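Local coordinates for alkaline phosphatase (Antarctic bacterium, PDB 2W5V), which probably hydrolyses phosphate monoesters at alkaline pH by way of a phosphoserine intermediate, with the help of zinc and magnesium ions, at residues Ile114-Ala119 against Tyr142-Asn147; Lys96-Ala101 against Asp106-Val111. The protein carries 1 engineered substitution. All coordinates share one frame; numbering follows the deposited sequence.

Interaction 1 (Ile114-Ala119 against Tyr142-Asn147)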
ATOM      1  N   ILE B 114     -20.615 -10.929 -11.888  1.00 17.98           N
ATOM      2  CA  ILE B 114     -21.152 -10.977 -10.532  1.00 18.16           C
ATOM      3  C   ILE B 114     -22.571 -10.394 -10.484  1.00 22.41           C
ATOM      4  O   ILE B 114     -23.405 -10.829  -9.690  1.00 21.14           O
ATOM      5  CB  ILE B 114     -20.221 -10.244  -9.528  1.00 19.49           C
ATOM      6  CG1 ILE B 114     -20.604 -10.589  -8.080  1.00 21.51           C
ATOM      7  CG2 ILE B 114     -20.260  -8.762  -9.779  1.00 17.45           C
ATOM      8  CD1 ILE B 114     -20.455 -12.067  -7.735  1.00 20.52           C
ATOM      9  N   VAL B 115     -22.851  -9.413 -11.337  1.00 17.64           N
ATOM     10  CA  VAL B 115     -24.207  -8.873 -11.434  1.00 16.59           C
ATOM     11  C   VAL B 115     -25.193  -9.919 -11.978  1.00 21.87           C
ATOM     12  O   VAL B 115     -26.330 -10.012 -11.507  1.00 18.78           O
ATOM     13  CB  VAL B 115     -24.242  -7.586 -12.296  1.00 12.77           C
ATOM     14  CG1 VAL B 115     -25.669  -7.193 -12.652  1.00 18.71           C
ATOM     15  CG2 VAL B 115     -23.537  -6.442 -11.565  1.00 16.69           C
ATOM     16  N   GLU B 116     -24.768 -10.697 -12.973  1.00 17.62           N
ATOM     17  CA  GLU B 116     -25.629 -11.746 -13.522  1.00 16.10           C
ATOM     18  C   GLU B 116     -25.856 -12.876 -12.510  1.00 20.20           C
ATOM     19  O   GLU B 116     -26.951 -13.431 -12.416  1.00 18.66           O
ATOM     20  CB  GLU B 116     -25.052 -12.281 -14.842  1.00 17.34           C
ATOM     21  CG  GLU B 116     -25.129 -11.244 -15.961  1.00 24.20           C
ATOM     22  CD  GLU B 116     -24.238 -11.548 -17.168  1.00 34.47           C
ATOM     23  OE1 GLU B 116     -23.226 -12.271 -17.030  1.00 27.41           O
ATOM     24  OE2 GLU B 116     -24.548 -11.032 -18.263  1.00 39.70           O
ATOM     25  N   ILE B 117     -24.820 -13.208 -11.748  1.00 18.35           N
ATOM     26  CA  ILE B 117     -24.954 -14.162 -10.645  1.00 14.73           C
ATOM     27  C   ILE B 117     -25.885 -13.614  -9.560  1.00 15.41           C
ATOM     28  O   ILE B 117     -26.758 -14.322  -9.053  1.00 18.06           O
ATOM     29  CB  ILE B 117     -23.565 -14.496 -10.043  1.00 16.80           C
ATOM     30  CG1 ILE B 117     -22.788 -15.387 -11.022  1.00 18.33           C
ATOM     31  CG2 ILE B 117     -23.710 -15.156  -8.667  1.00 16.17           C
ATOM     32  CD1 ILE B 117     -21.315 -15.500 -10.711  1.00 22.73           C
ATOM     33  N   ALA B 118     -25.719 -12.343  -9.209  1.00 14.14           N
ATOM     34  CA  ALA B 118     -26.556 -11.756  -8.170  1.00 19.55           C
ATOM     35  C   ALA B 118     -28.032 -11.875  -8.560  1.00 24.15           C
ATOM     36  O   ALA B 118     -28.879 -12.289  -7.758  1.00 21.47           O
ATOM     37  CB  ALA B 118     -26.182 -10.305  -7.953  1.00 21.86           C
ATOM     38  N   ALA B 119     -28.333 -11.509  -9.800  1.00 23.65           N
ATOM     39  CA  ALA B 119     -29.704 -11.553 -10.296  1.00 24.26           C
ATOM     40  C   ALA B 119     -30.286 -12.955 -10.164  1.00 26.76           C
ATOM     41  O   ALA B 119     -31.422 -13.118  -9.729  1.00 28.12           O
ATOM     42  CB  ALA B 119     -29.767 -11.080 -11.735  1.00 25.40           C
ATOM     43  N   TYR B 142     -22.167  -4.661 -16.275  1.00 16.87           N
ATOM     44  CA  TYR B 142     -23.467  -4.974 -16.879  1.00 22.51           C
ATOM     45  C   TYR B 142     -23.442  -5.304 -18.371  1.00 19.99           C
ATOM     46  O   TYR B 142     -24.444  -5.768 -18.906  1.00 20.52           O
ATOM     47  CB  TYR B 142     -24.483  -3.856 -16.621  1.00 23.85           C
ATOM     48  CG  TYR B 142     -24.169  -2.552 -17.329  1.00 21.35           C
ATOM     49  CD1 TYR B 142     -24.551  -2.336 -18.659  1.00 19.14           C
ATOM     50  CD2 TYR B 142     -23.499  -1.537 -16.669  1.00 18.69           C
ATOM     51  CE1 TYR B 142     -24.264  -1.130 -19.305  1.00 20.31           C
ATOM     52  CE2 TYR B 142     -23.212  -0.343 -17.296  1.00 20.53           C
ATOM     53  CZ  TYR B 142     -23.595  -0.138 -18.608  1.00 24.01           C
ATOM     54  OH  TYR B 142     -23.287   1.066 -19.203  1.00 21.03           O
ATOM     55  N   ALA B 143     -22.317  -5.064 -19.038  1.00 16.01           N
ATOM     56  CA  ALA B 143     -22.229  -5.285 -20.478  1.00 18.41           C
ATOM     57  C   ALA B 143     -21.170  -6.309 -20.865  1.00 23.04           C
ATOM     58  O   ALA B 143     -20.317  -6.674 -20.062  1.00 24.63           O
ATOM     59  CB  ALA B 143     -21.970  -3.973 -21.205  1.00 19.06           C
ATOM     60  N   HIS B 144     -21.236  -6.762 -22.111  1.00 17.48           N
ATOM     61  CA  HIS B 144     -20.212  -7.635 -22.672  1.00 23.71           C
ATOM     62  C   HIS B 144     -19.850  -7.132 -24.061  1.00 25.06           C
ATOM     63  O   HIS B 144     -20.635  -7.265 -24.994  1.00 25.68           O
ATOM     64  CB  HIS B 144     -20.731  -9.071 -22.752  1.00 23.20           C
ATOM     65  CG  HIS B 144     -21.204  -9.608 -21.440  1.00 27.54           C
ATOM     66  ND1 HIS B 144     -20.343 -10.119 -20.490  1.00 24.84           N
ATOM     67  CD2 HIS B 144     -22.446  -9.707 -20.908  1.00 30.40           C
ATOM     68  CE1 HIS B 144     -21.035 -10.518 -19.440  1.00 26.87           C
ATOM     69  NE2 HIS B 144     -22.315 -10.276 -19.665  1.00 24.87           N
ATOM     70  N   ALA B 145     -18.669  -6.538 -24.192  1.00 19.18           N
ATOM     71  CA  ALA B 145     -18.256  -5.927 -25.448  1.00 18.64           C
ATOM     72  C   ALA B 145     -16.795  -6.235 -25.732  1.00 19.43           C
ATOM     73  O   ALA B 145     -15.996  -6.363 -24.819  1.00 20.10           O
ATOM     74  CB  ALA B 145     -18.490  -4.418 -25.417  1.00 21.85           C
ATOM     75  N   LEU B 146     -16.458  -6.349 -27.011  1.00 19.44           N
ATOM     76  CA  LEU B 146     -15.109  -6.706 -27.426  1.00 25.07           C
ATOM     77  C   LEU B 146     -14.137  -5.589 -27.135  1.00 22.23           C
ATOM     78  O   LEU B 146     -12.948  -5.825 -26.952  1.00 21.30           O
ATOM     79  CB  LEU B 146     -15.073  -6.994 -28.930  1.00 25.79           C
ATOM     80  CG  LEU B 146     -15.808  -8.250 -29.362  1.00 36.43           C
ATOM     81  CD1 LEU B 146     -15.663  -8.432 -30.862  1.00 41.87           C
ATOM     82  CD2 LEU B 146     -15.238  -9.424 -28.614  1.00 36.96           C
ATOM     83  N   ASN B 147     -14.639  -4.364 -27.127  1.00 22.11           N
ATOM     84  CA  ASN B 147     -13.779  -3.213 -26.923  1.00 21.03           C
ATOM     85  C   ASN B 147     -14.493  -2.098 -26.177  1.00 18.12           C
ATOM     86  O   ASN B 147     -15.633  -1.766 -26.494  1.00 18.03           O
ATOM     87  CB  ASN B 147     -13.249  -2.705 -28.262  1.00 21.82           C
ATOM     88  CG  ASN B 147     -12.133  -1.697 -28.091  1.00 28.03           C
ATOM     89  OD1 ASN B 147     -12.353  -0.591 -27.601  1.00 23.28           O
ATOM     90  ND2 ASN B 147     -10.921  -2.079 -28.486  1.00 30.37           N
TER
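Glu116 and His144 approach from opposite directions and join in one short, nearly straight hydrogen bond. His144 NE2 donates to Glu116 OE2 at 2.7 Å, with an N-H...O angle of 166°. The acceptor lies close to the plane of the imidazole, at the edge of the ring. On the carboxylate side the fit is less flat: the N-H arrives on the syn side of OE2 but well out of the carboxylate plane. The two flat groups are turned 29° from each other. Glu116 carries its CG anti to the carbonyl carbon (chi1 -69°) and runs on extended, and this carries the carboxylate out from the first turn of helix 114-120 to the ring. This His-carboxylate pair is a surface contact of the alkaline phosphatase fold. It joins that helix to the loop between helices 136-139 and 151-158. The second oxygen, OE1, accepts the backbone N-H of Ser113, just ahead of the helix, so the carboxylate is held at both oxygens. His144 is bonded at both nitrogens, with Gly103 O the partner of ND1. With a carbonyl at ND1 and a carboxylate at NE2, the ring may well be protonated. Without this carboxylate, as with an alanine here, His144 NE2 would probably lose its acceptor, the ring would be less fixed in rotation, and the Ser113 N-H would lose its side-chain partner. His144 also belongs to a magnesium site of this protein together with Glu153 and Asp157, although no ion is bound there in this chain.

Interaction 2 (Lys96-Ala101 against Asp106-Val111)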
ATOM      1  N   LYS B  96      -8.610 -12.860 -15.759  1.00 20.25           N
ATOM      2  CA  LYS B  96      -7.657 -11.965 -16.397  1.00 17.60           C
ATOM      3  C   LYS B  96      -8.022 -11.895 -17.875  1.00 19.54           C
ATOM      4  O   LYS B  96      -8.251 -12.923 -18.514  1.00 15.93           O
ATOM      5  CB  LYS B  96      -6.237 -12.517 -16.275  1.00 21.88           C
ATOM      6  CG  LYS B  96      -5.701 -12.602 -14.855  1.00 23.93           C
ATOM      7  CD  LYS B  96      -5.176 -11.249 -14.381  1.00 18.80           C
ATOM      8  CE  LYS B  96      -4.245 -11.406 -13.184  1.00 14.48           C
ATOM      9  NZ  LYS B  96      -3.939 -10.075 -12.548  1.00 10.16           N
ATOM     10  N   THR B  97      -8.064 -10.690 -18.423  1.00 14.81           N
ATOM     11  CA  THR B  97      -8.413 -10.514 -19.828  1.00 16.86           C
ATOM     12  C   THR B  97      -7.583  -9.384 -20.424  1.00 19.89           C
ATOM     13  O   THR B  97      -6.769  -8.780 -19.716  1.00 20.20           O
ATOM     14  CB  THR B  97      -9.933 -10.280 -20.003  1.00 20.54           C
ATOM     15  OG1 THR B  97     -10.266 -10.296 -21.397  1.00 17.73           O
ATOM     16  CG2 THR B  97     -10.373  -8.955 -19.372  1.00 19.85           C
ATOM     17  N   TYR B  98      -7.768  -9.111 -21.718  1.00 18.27           N
ATOM     18  CA  TYR B  98      -6.922  -8.167 -22.446  1.00 16.95           C
ATOM     19  C   TYR B  98      -7.348  -6.716 -22.207  1.00 16.43           C
ATOM     20  O   TYR B  98      -8.532  -6.451 -22.016  1.00 17.77           O
ATOM     21  CB  TYR B  98      -6.896  -8.503 -23.953  1.00 20.17           C
ATOM     22  CG  TYR B  98      -8.254  -8.463 -24.670  1.00 14.76           C
ATOM     23  CD1 TYR B  98      -8.766  -7.267 -25.158  1.00 14.83           C
ATOM     24  CD2 TYR B  98      -8.999  -9.621 -24.872  1.00 16.37           C
ATOM     25  CE1 TYR B  98      -9.983  -7.212 -25.804  1.00 15.46           C
ATOM     26  CE2 TYR B  98     -10.228  -9.578 -25.529  1.00 19.80           C
ATOM     27  CZ  TYR B  98     -10.713  -8.367 -25.994  1.00 20.99           C
ATOM     28  OH  TYR B  98     -11.928  -8.295 -26.651  1.00 21.78           O
ATOM     29  N   ASN B  99      -6.396  -5.782 -22.189  1.00 18.45           N
ATOM     30  CA  ASN B  99      -6.768  -4.368 -22.062  1.00 16.80           C
ATOM     31  C   ASN B  99      -7.811  -4.006 -23.112  1.00 19.90           C
ATOM     32  O   ASN B  99      -7.654  -4.348 -24.288  1.00 19.88           O
ATOM     33  CB  ASN B  99      -5.557  -3.428 -22.184  1.00 16.09           C
ATOM     34  CG  ASN B  99      -4.669  -3.447 -20.936  1.00 21.35           C
ATOM     35  OD1 ASN B  99      -4.972  -4.130 -19.953  1.00 17.79           O
ATOM     36  ND2 ASN B  99      -3.572  -2.684 -20.974  1.00 15.66           N
ATOM     37  N   ALA B 100      -8.859  -3.318 -22.663  1.00 16.21           N
ATOM     38  CA  ALA B 100      -9.988  -2.877 -23.487  1.00 20.64           C
ATOM     39  C   ALA B 100     -11.184  -3.834 -23.452  1.00 17.77           C
ATOM     40  O   ALA B 100     -12.279  -3.476 -23.874  1.00 18.44           O
ATOM     41  CB  ALA B 100      -9.564  -2.586 -24.934  1.00 23.62           C
ATOM     42  N   ALA B 101     -10.986  -5.048 -22.947  1.00 18.36           N
ATOM     43  CA  ALA B 101     -12.094  -6.004 -22.870  1.00 19.59           C
ATOM     44  C   ALA B 101     -13.152  -5.546 -21.873  1.00 19.29           C
ATOM     45  O   ALA B 101     -12.819  -5.039 -20.805  1.00 19.07           O
ATOM     46  CB  ALA B 101     -11.581  -7.395 -22.491  1.00 18.61           C
ATOM     47  N   ASP B 106     -10.212 -13.594 -22.584  1.00 24.76           N
ATOM     48  CA  ASP B 106      -9.109 -13.310 -23.484  1.00 27.56           C
ATOM     49  C   ASP B 106      -9.403 -13.669 -24.939  1.00 29.19           C
ATOM     50  O   ASP B 106      -8.836 -13.058 -25.847  1.00 29.94           O
ATOM     51  CB  ASP B 106      -7.837 -14.015 -23.021  1.00 34.18           C
ATOM     52  CG  ASP B 106      -6.612 -13.501 -23.730  1.00 40.98           C
ATOM     53  OD1 ASP B 106      -6.181 -12.370 -23.421  1.00 32.52           O
ATOM     54  OD2 ASP B 106      -6.089 -14.220 -24.607  1.00 47.30           O
ATOM     55  N   ASP B 107     -10.280 -14.652 -25.155  1.00 25.68           N
ATOM     56  CA  ASP B 107     -10.689 -15.057 -26.503  1.00 33.17           C
ATOM     57  C   ASP B 107     -11.932 -14.315 -27.005  1.00 32.03           C
ATOM     58  O   ASP B 107     -12.544 -14.712 -27.994  1.00 31.24           O
ATOM     59  CB  ASP B 107     -10.937 -16.570 -26.566  1.00 40.88           C
ATOM     60  CG  ASP B 107     -12.158 -17.004 -25.763  1.00 42.88           C
ATOM     61  OD1 ASP B 107     -12.871 -16.130 -25.226  1.00 39.02           O
ATOM     62  OD2 ASP B 107     -12.407 -18.227 -25.666  1.00 47.55           O
ATOM     63  N   SER B 108     -12.317 -13.258 -26.301  1.00 29.71           N
ATOM     64  CA  SER B 108     -13.426 -12.402 -26.725  1.00 31.19           C
ATOM     65  C   SER B 108     -14.839 -12.936 -26.438  1.00 33.94           C
ATOM     66  O   SER B 108     -15.822 -12.258 -26.728  1.00 33.84           O
ATOM     67  CB  SER B 108     -13.287 -12.037 -28.206  1.00 39.87           C
ATOM     68  OG  SER B 108     -12.307 -11.029 -28.373  1.00 47.94           O
ATOM     69  N   THR B 109     -14.950 -14.130 -25.864  1.00 27.29           N
ATOM     70  CA  THR B 109     -16.263 -14.674 -25.522  1.00 24.60           C
ATOM     71  C   THR B 109     -16.783 -14.096 -24.207  1.00 27.67           C
ATOM     72  O   THR B 109     -16.009 -13.841 -23.285  1.00 25.33           O
ATOM     73  CB  THR B 109     -16.235 -16.208 -25.403  1.00 27.09           C
ATOM     74  OG1 THR B 109     -15.289 -16.592 -24.402  1.00 27.38           O
ATOM     75  CG2 THR B 109     -15.850 -16.842 -26.735  1.00 33.67           C
ATOM     76  N   ALA B 110     -18.095 -13.896 -24.109  1.00 21.15           N
ATOM     77  CA  ALA B 110     -18.649 -13.341 -22.880  1.00 23.48           C
ATOM     78  C   ALA B 110     -18.456 -14.301 -21.709  1.00 26.59           C
ATOM     79  O   ALA B 110     -18.457 -15.527 -21.868  1.00 23.25           O
ATOM     80  CB  ALA B 110     -20.121 -12.986 -23.050  1.00 26.36           C
ATOM     81  N   VAL B 111     -18.289 -13.727 -20.528  1.00 18.34           N
ATOM     82  CA  VAL B 111     -18.168 -14.515 -19.320  1.00 22.03           C
ATOM     83  C   VAL B 111     -19.203 -13.998 -18.318  1.00 26.12           C
ATOM     84  O   VAL B 111     -19.527 -12.808 -18.310  1.00 24.67           O
ATOM     85  CB  VAL B 111     -16.714 -14.468 -18.767  1.00 31.13           C
ATOM     86  CG1 VAL B 111     -16.120 -13.091 -18.952  1.00 35.55           C
ATOM     87  CG2 VAL B 111     -16.668 -14.870 -17.312  1.00 36.36           C
TER
HETATM   88  O   HOH W   1      -9.653 -14.873 -20.117  1.00 38.07           O
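With chi1 at 60°, Tyr98 sets its CG between its own backbone N and carbonyl carbon, and the ring comes to lie beside Asp106 and Ser108. Tyr98 also opens a type II beta turn that ends at Ala101, where Ala101 N bonds back to Tyr98 O. The turn brings Ala101 CB over the centre of the Tyr98 ring, 3.6 Å above its plane. Both segments belong to the long irregular connection between helices 86-93 and 114-120. Tyr98 CD2 packs against Asp106 O at 3.6 Å, an oblique approach to the ring. At the far end, Tyr98 OH and Ser108 OG are 3.3 Å apart, a weak hydrogen bond and not a settled one, since the serine proton has another acceptor within reach. The firmer partner of the phenol is Leu146 O.

Nearer the backbone, a water bridges the two segments. It donates to Lys96 O at 2.9 Å and accepts from Asp106 N at 2.8 Å. Thr97 OG1 also comes within 3.5 Å of Asp106 N, but its hydrogen-bond partner is Val104 O, in the short link between the segments. The carboxylate of Asp106 makes its strong bonds outside the contact, with OD1 meeting Arg78 NE in a salt bridge and Ser77 OG in a hydrogen bond. Within the turn, Asn99 packs on Tyr325 of the second subunit. The 106-111 segment is shaped by an Asx turn. There Asp107 OD1 takes two donors from Thr109: the backbone N at 3.0 Å, from above the carboxylate plane, and OG1 at 2.6 Å, on its syn lone pair.

How the interactions relate
From the N terminus, the chain leaves helix 86-93 and makes interaction 2 first, closing a short loop, with four residues between its segments. It then enters helix 114-120, strand 124-129 of the large sheet and helix 136-139. Interaction 1 closes that longer excursion. The two contacts are in series and neither nest nor cross. They nevertheless touch in space: the centres of interaction 1 and interaction 2 are about 12 Å apart. His144 CE1 packs on Val111 O, and Leu146 CD2 on Ser108 CB. Ala145 is backbone-bonded to Ile102, inside the small loop. Segment 142-147 therefore runs between helix 114-120 and the connection that precedes that helix.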